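Side-chain contacts in putative Glycerophosphoryl diester phosphodiesterase (Silicibacter pomeroyi, PDB 3L12), which belongs to the glycerophosphoryl diester phosphodiesterase family, is built on a TIM-barrel fold and holds a magnesium ion among acidic side chains: residues E36-T41 against L49-V54; P127-L132 against A168-D173; D134-Y139 against P144-E149. One frame throughout, in Å; residues are numbered along the deposited sequence. Where two conformers were deposited one is given.

Contact 1 of 3, residues E36-T41 against L49-V54; sequences EGFAFT and LEFDVV. With MG (magnesium ion), chain C.
The phenyl ring of Phe38 reaches against Leu49, Glu50 and Phe51 of the strand, in a beta-alpha-beta unit of the TIM barrel made of strand 19-23, helix 35-43 and strand 48-55. Helix and strand run nearly antiparallel, their short segments at 168° with axes 10.5 Å apart. Phe38 meets the strand along one side of its ring: CD1 is 3.8 Å from Leu49 CD1, and CZ is 3.6 Å from Phe51 CB. Between these two approaches the backbone oxygen of Glu50 lies at the ring edge, near its plane. The side chains of Phe38 and Phe51 cross at about a right angle; with Phe51 CG set between its own N and carbonyl carbon (chi1 57°), only CB of Phe51 faces Phe38 while its ring turns off toward helix 129-137. One turn along, Thr41 CG2 presses on Leu49 CD2 at 3.4 Å, tighter than usual for two carbons. Thr41 OG1 faces back into the helix and bonds to Gly37 O, which also accepts from Thr41 N on the opposite face of its carbonyl plane.

The alternate residues Glu50 and Asp52 carry their carboxylates to the magnesium ion; Glu149 is the third protein residue at the ion. Glu50 and Asp52 each give one oxygen to the metal: Glu50 OE2 and Asp52 OD1 both bind at 2.1 Å. Their second oxygens are tied together by a metal-bound water, which donates to Glu50 OE1 and to Asp52 OD2, each 2.6 Å from the water oxygen.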
ATOM      1  N   GLU A  36       0.997   7.325   8.583  1.00  8.94           N
ATOM      2  CA  GLU A  36       0.172   6.740   7.522  1.00 11.10           C
ATOM      3  C   GLU A  36       0.794   5.480   6.920  1.00 10.17           C
ATOM      4  O   GLU A  36       0.104   4.452   6.711  1.00 11.30           O
ATOM      5  CB  GLU A  36      -0.147   7.816   6.454  1.00 12.87           C
ATOM      6  CG  GLU A  36      -0.913   9.072   6.992  1.00 13.20           C
ATOM      7  CD  GLU A  36      -0.113  10.078   7.837  1.00 12.93           C
ATOM      8  OE1 GLU A  36       1.089   9.917   8.097  1.00 11.58           O
ATOM      9  OE2 GLU A  36      -0.694  11.077   8.290  1.00 19.42           O
ATOM     10  N   GLY A  37       2.084   5.519   6.665  1.00  6.72           N
ATOM     11  CA  GLY A  37       2.796   4.404   6.096  1.00  6.82           C
ATOM     12  C   GLY A  37       2.943   3.264   7.088  1.00  7.30           C
ATOM     13  O   GLY A  37       2.906   2.086   6.713  1.00  9.05           O
ATOM     14  N   PHE A  38       3.076   3.610   8.391  1.00  6.79           N
ATOM     15  CA  PHE A  38       3.170   2.548   9.396  1.00  7.91           C
ATOM     16  C   PHE A  38       1.859   1.807   9.541  1.00  9.03           C
ATOM     17  O   PHE A  38       1.857   0.592   9.624  1.00 10.46           O
ATOM     18  CB  PHE A  38       3.698   3.059  10.754  1.00  8.72           C
ATOM     19  CG  PHE A  38       5.117   3.542  10.724  1.00  9.49           C
ATOM     20  CD1 PHE A  38       6.153   2.686  10.360  1.00  8.47           C
ATOM     21  CD2 PHE A  38       5.445   4.870  11.016  1.00  8.56           C
ATOM     22  CE1 PHE A  38       7.479   3.131  10.340  1.00  8.85           C
ATOM     23  CE2 PHE A  38       6.759   5.310  10.962  1.00  7.73           C
ATOM     24  CZ  PHE A  38       7.777   4.434  10.647  1.00  9.29           C
ATOM     25  N   ALA A  39       0.748   2.533   9.509  1.00  7.93           N
ATOM     26  CA  ALA A  39      -0.546   1.892   9.592  1.00  9.77           C
ATOM     27  C   ALA A  39      -0.798   1.013   8.399  1.00  9.84           C
ATOM     28  O   ALA A  39      -1.361  -0.084   8.529  1.00 10.45           O
ATOM     29  CB  ALA A  39      -1.650   2.931   9.707  1.00  9.84           C
ATOM     30  N   PHE A  40      -0.422   1.485   7.205  1.00 10.04           N
ATOM     31  CA  PHE A  40      -0.559   0.666   6.020  1.00  9.86           C
ATOM     32  C   PHE A  40       0.248  -0.664   6.197  1.00  7.98           C
ATOM     33  O   PHE A  40      -0.254  -1.775   5.924  1.00  9.48           O
ATOM     34  CB  PHE A  40      -0.010   1.359   4.762  1.00  9.91           C
ATOM     35  CG  PHE A  40       0.357   0.350   3.683  1.00  8.93           C
ATOM     36  CD1 PHE A  40      -0.670  -0.345   3.052  1.00 10.95           C
ATOM     37  CD2 PHE A  40       1.689  -0.002   3.401  1.00  8.32           C
ATOM     38  CE1 PHE A  40      -0.399  -1.329   2.105  1.00 10.39           C
ATOM     39  CE2 PHE A  40       1.944  -0.988   2.472  1.00  9.13           C
ATOM     40  CZ  PHE A  40       0.897  -1.645   1.829  1.00 11.01           C
ATOM     41  N   THR A  41       1.479  -0.530   6.673  1.00  7.49           N
ATOM     42  CA  THR A  41       2.400  -1.669   6.829  1.00  7.81           C
ATOM     43  C   THR A  41       1.788  -2.703   7.715  1.00  7.40           C
ATOM     44  O   THR A  41       1.807  -3.932   7.390  1.00  8.84           O
ATOM     45  CB  THR A  41       3.781  -1.193   7.328  1.00  9.25           C
ATOM     46  OG1 THR A  41       4.304  -0.270   6.351  1.00  9.10           O
ATOM     47  CG2 THR A  41       4.788  -2.339   7.446  1.00 10.59           C
ATOM     48  N   LEU A  49       8.623  -3.573  12.264  1.00  7.22           N
ATOM     49  CA  LEU A  49       8.880  -2.328  11.603  1.00  7.78           C
ATOM     50  C   LEU A  49      10.255  -1.848  11.930  1.00  8.44           C
ATOM     51  O   LEU A  49      10.695  -1.975  13.069  1.00 10.15           O
ATOM     52  CB  LEU A  49       7.925  -1.236  12.136  1.00 10.18           C
ATOM     53  CG  LEU A  49       6.411  -1.433  12.043  1.00  9.52           C
ATOM     54  CD1 LEU A  49       5.669  -0.299  12.680  1.00  9.83           C
ATOM     55  CD2 LEU A  49       6.004  -1.596  10.552  1.00  9.65           C
ATOM     56  N   GLU A  50      10.917  -1.247  10.956  1.00  6.02           N
ATOM     57  CA  GLU A  50      12.125  -0.524  11.199  1.00  6.48           C
ATOM     58  C   GLU A  50      11.868   0.957  10.928  1.00  6.66           C
ATOM     59  O   GLU A  50      11.140   1.319   9.985  1.00  6.88           O
ATOM     60  CB  GLU A  50      13.223  -1.028  10.325  1.00  7.11           C
ATOM     61  CG  GLU A  50      14.610  -0.431  10.560  1.00  6.21           C
ATOM     62  CD  GLU A  50      14.933   0.870   9.833  1.00  7.77           C
ATOM     63  OE1 GLU A  50      14.128   1.357   9.040  1.00  7.25           O
ATOM     64  OE2 GLU A  50      16.065   1.429  10.025  1.00  8.03           O
ATOM     65  N   PHE A  51      12.457   1.811  11.734  1.00  6.64           N
ATOM     66  CA  PHE A  51      12.319   3.228  11.549  1.00  7.17           C
ATOM     67  C   PHE A  51      13.503   3.919  12.246  1.00  8.77           C
ATOM     68  O   PHE A  51      14.231   3.272  12.998  1.00  6.80           O
ATOM     69  CB  PHE A  51      10.988   3.694  12.101  1.00  6.74           C
ATOM     70  CG  PHE A  51      10.808   3.361  13.545  1.00  7.17           C
ATOM     71  CD1 PHE A  51      10.285   2.151  13.919  1.00 10.75           C
ATOM     72  CD2 PHE A  51      11.186   4.269  14.553  1.00  9.85           C
ATOM     73  CE1 PHE A  51      10.095   1.837  15.270  1.00 11.23           C
ATOM     74  CE2 PHE A  51      11.011   3.955  15.906  1.00 11.62           C
ATOM     75  CZ  PHE A  51      10.442   2.725  16.244  1.00 11.74           C
ATOM     76  N   ASP A  52      13.628   5.221  12.021  1.00  6.87           N
ATOM     77  CA  ASP A  52      14.820   5.966  12.437  1.00  5.93           C
ATOM     78  C   ASP A  52      14.418   7.061  13.376  1.00  6.72           C
ATOM     79  O   ASP A  52      13.323   7.665  13.170  1.00  7.20           O
ATOM     80  CB  ASP A  52      15.503   6.556  11.227  1.00  7.70           C
ATOM     81  CG  ASP A  52      15.656   5.539  10.113  1.00  7.66           C
ATOM     82  OD1 ASP A  52      16.577   4.663  10.236  1.00  8.93           O
ATOM     83  OD2 ASP A  52      14.861   5.623   9.134  1.00  7.85           O
ATOM     84  N   VAL A  53      15.291   7.356  14.341  1.00  8.15           N
ATOM     85  CA  VAL A  53      15.018   8.419  15.291  1.00  8.56           C
ATOM     86  C   VAL A  53      16.210   9.362  15.364  1.00  8.62           C
ATOM     87  O   VAL A  53      17.345   8.929  15.436  1.00  7.90           O
ATOM     88  CB  VAL A  53      14.679   7.873  16.683  1.00  7.96           C
ATOM     89  CG1 VAL A  53      14.418   9.013  17.719  1.00  8.54           C
ATOM     90  CG2 VAL A  53      13.463   6.918  16.584  1.00  8.01           C
ATOM     91  N   VAL A  54      15.892  10.656  15.285  0.70  8.89           N
ATOM     92  CA  VAL A  54      16.850  11.752  15.323  0.70  9.18           C
ATOM     93  C   VAL A  54      16.334  12.821  16.319  0.70  8.56           C
ATOM     94  O   VAL A  54      15.101  12.998  16.500  0.70  9.03           O
ATOM     95  CB  VAL A  54      16.960  12.318  13.860  0.70 10.65           C
ATOM     96  CG1 VAL A  54      17.774  13.573  13.830  0.70 11.35           C
ATOM     97  CG2 VAL A  54      17.475  11.220  12.865  0.70 11.76           C
TER
HETATM   98 MG    MG C 313      17.108   3.012   9.103  1.00 11.99          MG
HETATM   99  O   HOH W   1      15.429   3.372   7.933  1.00  6.36           O
HETATM  100  O   HOH W   2      18.240   4.273   7.806  1.00  8.36           O

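Contact 2 of 3, residues P127-L132 against A168-D173; sequences PRLGEL and AAVLAD
Leu129 lays its CD2 branch against the side of Asp173, and these two residues bury most of the surface. A chi1 of 171° swings the branch across to helix 160-176, where Leu129 CD2 is 3.5 Å from Asp173 OD2 and 3.8 Å from Asp173 CB, the two side chains crossing at a slant. The apolar approach to Val170 is looser, 4.2 Å between Leu129 CD2 and Val170 CG1.

The polar link is made through water. One molecule accepts from Gly130 N at 3.0 Å and donates to Asp173 OD2 at 2.7 Å, so an early amide of helix 129-137 reaches the acidic group without touching it. The negative carboxylate thus lies near a helix N-terminus, an arrangement that would probably steady its charge.

Charged groups act within 127-132. Glu131 OE1 accepts from the N-cap amide, Arg128 N (2.9 Å, 156° at the hydrogen), and is met from above the carboxylate plane. The Arg128 side chain has two conformers; in one, NH2 makes a long and therefore doubtful salt bridge with Glu131 OE2.

The contact joins helix 129-137 to helix 160-176 on the outside of the barrel: Pro61 of strand 61-63 touches Leu129, Ala169 and Asp173, while Leu35 of helix 35-43 flanks Pro127 and Leu132.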
ATOM      1  N   PRO A 127       6.583  12.675  12.228  1.00  9.38           N
ATOM      2  CA  PRO A 127       5.967  12.425  13.527  1.00  9.91           C
ATOM      3  C   PRO A 127       6.988  12.330  14.658  1.00  8.99           C
ATOM      4  O   PRO A 127       8.167  12.034  14.436  1.00  8.25           O
ATOM      5  CB  PRO A 127       5.308  11.051  13.324  1.00 11.29           C
ATOM      6  CG  PRO A 127       6.131  10.377  12.264  1.00 11.72           C
ATOM      7  CD  PRO A 127       6.656  11.471  11.369  1.00  9.66           C
ATOM      8  N   ARG A 128       6.525  12.632  15.865  0.50  9.67           N
ATOM      9  CA  ARG A 128       7.305  12.402  17.068  0.50 10.06           C
ATOM     10  C   ARG A 128       7.434  10.898  17.291  0.50  9.32           C
ATOM     11  O   ARG A 128       6.537  10.134  16.942  0.50  8.95           O
ATOM     12  CB  ARG A 128       6.581  12.998  18.280  0.50 11.83           C
ATOM     13  CG  ARG A 128       6.477  14.506  18.306  0.50 13.46           C
ATOM     14  CD  ARG A 128       5.951  15.019  19.655  0.50 14.85           C
ATOM     15  NE  ARG A 128       4.505  14.817  19.827  0.50 16.08           N
ATOM     16  CZ  ARG A 128       3.912  13.869  20.566  0.50 17.77           C
ATOM     17  NH1 ARG A 128       4.590  12.956  21.279  0.50 16.41           N
ATOM     18  NH2 ARG A 128       2.581  13.844  20.590  0.50 18.99           N
ATOM     19  N   LEU A 129       8.525  10.460  17.900  1.00  8.77           N
ATOM     20  CA  LEU A 129       8.658   9.038  18.266  1.00  8.03           C
ATOM     21  C   LEU A 129       7.485   8.606  19.137  1.00  8.64           C
ATOM     22  O   LEU A 129       6.928   7.532  18.930  1.00  9.30           O
ATOM     23  CB  LEU A 129       9.964   8.805  19.009  1.00  8.58           C
ATOM     24  CG  LEU A 129      10.080   7.420  19.609  1.00  7.38           C
ATOM     25  CD1 LEU A 129       9.999   6.337  18.538  1.00  9.13           C
ATOM     26  CD2 LEU A 129      11.346   7.375  20.393  1.00  7.93           C
ATOM     27  N   GLY A 130       7.094   9.481  20.065  1.00  9.18           N
ATOM     28  CA  GLY A 130       5.966   9.211  20.970  1.00 10.41           C
ATOM     29  C   GLY A 130       4.682   8.902  20.232  1.00 10.58           C
ATOM     30  O   GLY A 130       3.916   8.031  20.637  1.00 11.37           O
ATOM     31  N   GLU A 131       4.459   9.614  19.129  1.00 11.96           N
ATOM     32  CA  GLU A 131       3.276   9.397  18.307  1.00 11.57           C
ATOM     33  C   GLU A 131       3.290   8.051  17.649  1.00 10.35           C
ATOM     34  O   GLU A 131       2.265   7.406  17.545  1.00 12.38           O
ATOM     35  CB  GLU A 131       3.133  10.497  17.245  1.00 11.85           C
ATOM     36  CG  GLU A 131       2.798  11.820  17.870  1.00 13.88           C
ATOM     37  CD  GLU A 131       2.896  13.013  16.954  1.00 17.78           C
ATOM     38  OE1 GLU A 131       3.672  13.025  15.978  1.00 15.28           O
ATOM     39  OE2 GLU A 131       2.187  14.018  17.261  1.00 20.87           O
ATOM     40  N   LEU A 132       4.438   7.644  17.140  1.00 10.52           N
ATOM     41  CA  LEU A 132       4.548   6.332  16.563  1.00  8.73           C
ATOM     42  C   LEU A 132       4.344   5.265  17.634  1.00 10.80           C
ATOM     43  O   LEU A 132       3.671   4.262  17.406  1.00 12.33           O
ATOM     44  CB  LEU A 132       5.887   6.177  15.855  1.00  9.62           C
ATOM     45  CG  LEU A 132       6.144   4.761  15.369  1.00 10.36           C
ATOM     46  CD1 LEU A 132       5.061   4.263  14.325  1.00 11.52           C
ATOM     47  CD2 LEU A 132       7.524   4.694  14.800  1.00 10.30           C
ATOM     48  N   ALA A 168      18.616   8.592  26.520  1.00  8.06           N
ATOM     49  CA  ALA A 168      17.656   8.725  27.620  1.00  7.85           C
ATOM     50  C   ALA A 168      16.274   9.200  27.141  1.00  8.17           C
ATOM     51  O   ALA A 168      15.224   8.767  27.677  1.00  7.74           O
ATOM     52  CB  ALA A 168      18.210   9.667  28.705  1.00  8.22           C
ATOM     53  N   ALA A 169      16.290  10.115  26.176  1.00  8.82           N
ATOM     54  CA  ALA A 169      15.079  10.655  25.606  1.00  8.40           C
ATOM     55  C   ALA A 169      14.287   9.584  24.826  1.00  8.54           C
ATOM     56  O   ALA A 169      13.087   9.488  24.966  1.00  9.60           O
ATOM     57  CB  ALA A 169      15.428  11.893  24.720  1.00  7.47           C
ATOM     58  N   VAL A 170      14.990   8.805  24.016  1.00  6.20           N
ATOM     59  CA  VAL A 170      14.380   7.696  23.300  1.00  7.05           C
ATOM     60  C   VAL A 170      13.788   6.706  24.303  1.00  6.25           C
ATOM     61  O   VAL A 170      12.633   6.275  24.203  1.00  8.30           O
ATOM     62  CB  VAL A 170      15.403   7.046  22.356  1.00  8.43           C
ATOM     63  CG1 VAL A 170      14.900   5.720  21.820  1.00  8.55           C
ATOM     64  CG2 VAL A 170      15.734   8.020  21.224  1.00  8.34           C
ATOM     65  N   LEU A 171      14.542   6.372  25.342  1.00  7.42           N
ATOM     66  CA  LEU A 171      14.040   5.405  26.357  1.00  9.08           C
ATOM     67  C   LEU A 171      12.822   5.909  27.128  1.00  9.87           C
ATOM     68  O   LEU A 171      11.925   5.128  27.438  1.00 10.65           O
ATOM     69  CB  LEU A 171      15.147   5.017  27.325  1.00  8.89           C
ATOM     70  CG  LEU A 171      16.212   4.128  26.676  1.00  9.30           C
ATOM     71  CD1 LEU A 171      17.433   3.956  27.602  1.00  8.13           C
ATOM     72  CD2 LEU A 171      15.634   2.754  26.270  1.00  9.97           C
ATOM     73  N   ALA A 172      12.801   7.198  27.441  1.00 10.39           N
ATOM     74  CA  ALA A 172      11.670   7.810  28.137  1.00 12.27           C
ATOM     75  C   ALA A 172      10.400   7.595  27.325  1.00 12.38           C
ATOM     76  O   ALA A 172       9.332   7.257  27.896  1.00 11.72           O
ATOM     77  CB  ALA A 172      11.908   9.306  28.395  1.00 13.26           C
ATOM     78  N   ASP A 173      10.506   7.760  26.011  1.00 10.81           N
ATOM     79  CA  ASP A 173       9.344   7.500  25.133  1.00 11.41           C
ATOM     80  C   ASP A 173       8.944   6.042  25.133  1.00 10.76           C
ATOM     81  O   ASP A 173       7.751   5.707  25.283  1.00  9.29           O
ATOM     82  CB  ASP A 173       9.619   7.925  23.693  1.00 12.31           C
ATOM     83  CG  ASP A 173       9.479   9.416  23.461  1.00 13.86           C
ATOM     84  OD1 ASP A 173       8.904  10.144  24.293  1.00 17.98           O
ATOM     85  OD2 ASP A 173       9.998   9.868  22.417  1.00 13.90           O
TER
HETATM   86  O   HOH W   3       8.938  11.744  20.863  1.00 12.40           O

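Contact 3 of 3, residues D134-Y139 against P144-E149; sequences DLCAGY and PYLLLE. With MG (magnesium ion), chain C.
The pyrrolidine ring of Pro144 turns its CG and CD atoms to Cys136: Cys136 SG is 3.9 Å from Pro144 CG, and Cys136 CB is 4.0 Å from Pro144 CD. Leu42 of helix 35-43 and Leu49 of strand 48-55 also touch this ring, so the proline is wedged among neighbouring elements of the barrel. Tyr139 borders the interface without close contact and packs on Ala39 and Leu42 of helix 35-43; Tyr145 makes a cation-pi contact with Arg182.

The contact links the end of helix 129-137 to the start of strand 145-150, the short return from helix to next strand in the beta-alpha barrel. Its pivot is the sulfur of Cys136, anti to the carbonyl carbon of Cys136 and beside that residue's own N (chi1 -69°). From there SG reaches Pro144, just before the strand, and Leu146 on it, at the same distance: SG to Leu146 CD2 is also 3.9 Å. Leu146 in turn touches Phe51 on strand 48-55 and Thr183 on strand 183-187, so the sulfur rests on a buried apolar patch between barrel wall and helix.

At the far end of the same strand segment the character changes. Glu149 stretches out, CG anti to the backbone N (chi1 -169°) and the chain extended beyond it, until OE1 binds the magnesium ion at 2.0 Å. Its OE2 stays 3.9 Å from the ion, so the carboxylate coordinates through one oxygen. Glu50, Asp52 and two waters are among the ion's other ligands. The 144-149 segment therefore divides its chemistry: the hydrocarbon of Pro144 and Leu146 packs on the helix sulfur, and the carboxylate of Glu149 serves the metal.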
ATOM      1  N   ASP A 134       2.624   5.465  20.430  1.00 14.23           N
ATOM      2  CA  ASP A 134       1.196   5.487  20.776  1.00 17.11           C
ATOM      3  C   ASP A 134       0.366   4.674  19.743  1.00 18.04           C
ATOM      4  O   ASP A 134      -0.495   3.807  20.095  1.00 17.42           O
ATOM      5  CB  ASP A 134       0.718   6.936  20.837  1.00 19.79           C
ATOM      6  CG  ASP A 134      -0.629   7.108  21.532  1.00 22.45           C
ATOM      7  OD1 ASP A 134      -1.075   6.230  22.297  1.00 23.04           O
ATOM      8  OD2 ASP A 134      -1.216   8.176  21.363  1.00 25.48           O
ATOM      9  N   LEU A 135       0.636   4.932  18.472  1.00 16.00           N
ATOM     10  CA  LEU A 135      -0.003   4.199  17.398  1.00 15.56           C
ATOM     11  C   LEU A 135       0.253   2.695  17.543  1.00 16.03           C
ATOM     12  O   LEU A 135      -0.685   1.898  17.498  1.00 16.40           O
ATOM     13  CB  LEU A 135       0.517   4.673  16.042  1.00 17.17           C
ATOM     14  CG  LEU A 135       0.076   3.915  14.785  1.00 18.65           C
ATOM     15  CD1 LEU A 135      -1.417   4.122  14.600  1.00 19.91           C
ATOM     16  CD2 LEU A 135       0.816   4.379  13.539  1.00 20.08           C
ATOM     17  N   CYS A 136       1.498   2.311  17.748  1.00 15.25           N
ATOM     18  CA  CYS A 136       1.860   0.881  17.833  1.00 16.24           C
ATOM     19  C   CYS A 136       1.220   0.212  19.063  1.00 17.56           C
ATOM     20  O   CYS A 136       0.669  -0.881  18.960  1.00 16.92           O
ATOM     21  CB  CYS A 136       3.377   0.663  17.862  1.00 15.27           C
ATOM     22  SG  CYS A 136       4.217   1.022  16.360  1.00 17.11           S
ATOM     23  N   ALA A 137       1.278   0.887  20.201  1.00 18.02           N
ATOM     24  CA  ALA A 137       0.735   0.340  21.453  1.00 20.02           C
ATOM     25  C   ALA A 137      -0.775   0.097  21.352  1.00 20.30           C
ATOM     26  O   ALA A 137      -1.294  -0.845  21.971  1.00 21.39           O
ATOM     27  CB  ALA A 137       1.071   1.254  22.636  1.00 19.11           C
ATOM     28  N   GLY A 138      -1.464   0.908  20.556  1.00 19.80           N
ATOM     29  CA  GLY A 138      -2.891   0.745  20.291  1.00 21.47           C
ATOM     30  C   GLY A 138      -3.320  -0.583  19.662  1.00 20.92           C
ATOM     31  O   GLY A 138      -4.504  -0.966  19.762  1.00 23.22           O
ATOM     32  N   TYR A 139      -2.396  -1.300  19.023  1.00 20.28           N
ATOM     33  CA  TYR A 139      -2.708  -2.606  18.436  1.00 19.88           C
ATOM     34  C   TYR A 139      -2.683  -3.721  19.504  1.00 20.01           C
ATOM     35  O   TYR A 139      -2.977  -4.864  19.189  1.00 19.96           O
ATOM     36  CB  TYR A 139      -1.759  -2.925  17.279  1.00 19.43           C
ATOM     37  CG  TYR A 139      -1.978  -2.038  16.075  1.00 19.12           C
ATOM     38  CD1 TYR A 139      -1.452  -0.751  16.032  1.00 18.74           C
ATOM     39  CD2 TYR A 139      -2.651  -2.500  14.934  1.00 20.54           C
ATOM     40  CE1 TYR A 139      -1.617   0.070  14.909  1.00 19.42           C
ATOM     41  CE2 TYR A 139      -2.820  -1.682  13.815  1.00 19.80           C
ATOM     42  CZ  TYR A 139      -2.300  -0.390  13.811  1.00 20.65           C
ATOM     43  OH  TYR A 139      -2.455   0.450  12.694  1.00 19.61           O
ATOM     44  N   PRO A 144       3.497  -4.358  16.716  1.00  9.57           N
ATOM     45  CA  PRO A 144       4.658  -4.919  16.047  1.00  8.68           C
ATOM     46  C   PRO A 144       5.939  -4.900  16.856  1.00 10.08           C
ATOM     47  O   PRO A 144       6.061  -4.152  17.846  1.00 10.88           O
ATOM     48  CB  PRO A 144       4.854  -3.983  14.866  1.00  9.42           C
ATOM     49  CG  PRO A 144       4.261  -2.726  15.306  1.00  9.43           C
ATOM     50  CD  PRO A 144       3.132  -3.018  16.212  1.00 10.43           C
ATOM     51  N   TYR A 145       6.898  -5.694  16.413  1.00  9.59           N
ATOM     52  CA  TYR A 145       8.240  -5.647  16.941  1.00  9.37           C
ATOM     53  C   TYR A 145       8.845  -4.404  16.290  1.00  9.84           C
ATOM     54  O   TYR A 145       8.550  -4.090  15.118  1.00 11.06           O
ATOM     55  CB  TYR A 145       8.996  -6.945  16.597  1.00  9.01           C
ATOM     56  CG  TYR A 145       8.418  -8.060  17.397  1.00  8.78           C
ATOM     57  CD1 TYR A 145       7.281  -8.744  16.985  1.00  8.76           C
ATOM     58  CD2 TYR A 145       8.952  -8.367  18.619  1.00 10.60           C
ATOM     59  CE1 TYR A 145       6.704  -9.723  17.814  1.00 10.70           C
ATOM     60  CE2 TYR A 145       8.403  -9.357  19.406  1.00 11.15           C
ATOM     61  CZ  TYR A 145       7.288 -10.020  18.993  1.00 11.70           C
ATOM     62  OH  TYR A 145       6.780 -10.984  19.836  1.00 13.84           O
ATOM     63  N   LEU A 146       9.706  -3.711  17.025  1.00  9.53           N
ATOM     64  CA  LEU A 146      10.303  -2.463  16.557  1.00 10.00           C
ATOM     65  C   LEU A 146      11.833  -2.525  16.527  1.00 11.61           C
ATOM     66  O   LEU A 146      12.490  -2.803  17.538  1.00 12.17           O
ATOM     67  CB  LEU A 146       9.888  -1.339  17.508  1.00 11.17           C
ATOM     68  CG  LEU A 146       8.399  -1.148  17.809  1.00 11.02           C
ATOM     69  CD1 LEU A 146       8.250  -0.009  18.812  1.00 13.90           C
ATOM     70  CD2 LEU A 146       7.587  -0.851  16.599  1.00 11.97           C
ATOM     71  N   LEU A 147      12.394  -2.264  15.363  1.00  8.14           N
ATOM     72  CA  LEU A 147      13.815  -2.154  15.160  1.00 10.07           C
ATOM     73  C   LEU A 147      14.018  -0.632  15.077  1.00  9.01           C
ATOM     74  O   LEU A 147      13.826   0.000  14.039  1.00  8.70           O
ATOM     75  CB  LEU A 147      14.154  -2.882  13.870  1.00 12.09           C
ATOM     76  CG  LEU A 147      15.543  -3.319  13.587  1.00 13.27           C
ATOM     77  CD1 LEU A 147      16.132  -4.246  14.738  1.00 13.91           C
ATOM     78  CD2 LEU A 147      15.575  -4.033  12.253  1.00 13.08           C
ATOM     79  N   LEU A 148      14.360  -0.050  16.225  1.00  8.17           N
ATOM     80  CA  LEU A 148      14.448   1.399  16.397  1.00  7.89           C
ATOM     81  C   LEU A 148      15.875   1.836  16.130  1.00  7.33           C
ATOM     82  O   LEU A 148      16.810   1.604  16.922  1.00  8.05           O
ATOM     83  CB  LEU A 148      13.953   1.741  17.799  1.00  8.67           C
ATOM     84  CG  LEU A 148      13.779   3.193  18.170  1.00  7.72           C
ATOM     85  CD1 LEU A 148      12.952   3.237  19.446  1.00 10.17           C
ATOM     86  CD2 LEU A 148      15.111   3.982  18.301  1.00  7.69           C
ATOM     87  N   GLU A 149      16.060   2.437  14.960  1.00  6.17           N
ATOM     88  CA  GLU A 149      17.410   2.861  14.530  1.00  6.42           C
ATOM     89  C   GLU A 149      17.712   4.236  15.141  1.00  7.35           C
ATOM     90  O   GLU A 149      17.101   5.249  14.755  1.00  7.96           O
ATOM     91  CB  GLU A 149      17.582   2.896  13.014  1.00  6.50           C
ATOM     92  CG  GLU A 149      19.055   3.073  12.654  1.00  7.41           C
ATOM     93  CD  GLU A 149      19.392   3.229  11.190  1.00  8.93           C
ATOM     94  OE1 GLU A 149      18.635   2.800  10.317  1.00  7.72           O
ATOM     95  OE2 GLU A 149      20.531   3.756  10.928  1.00 10.10           O
TER
HETATM   96 MG    MG C 313      17.108   3.012   9.103  1.00 11.99          MG
HETATM   97  O   HOH W   2      18.240   4.273   7.806  1.00  8.36           O
HETATM   98  O   HOH W   1      15.429   3.372   7.933  1.00  6.36           O

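All three contacts are buried, but contact 1 lies nearest the middle, its centre about 8 Å from the centre of the chain, and contact 2 farthest, its centre about 14 Å from that point. Contacts 1 and 3 share the sheet, since strands 48-55 and 145-150 are parallel neighbours, and both supply carboxylates to one magnesium ion. Contacts 2 and 3 share helix 129-137. Leu132 and Leu129 on that helix pack on Phe38 and Phe51, joining contacts 1 and 2, while Val170 of contact 2 meets Leu148 of contact 3. Strand-to-helix packing in contacts 1 and 3 is mainly between apolar side chains, whereas helix-to-helix contact 2 adds a partly exposed aspartate and a bridging water.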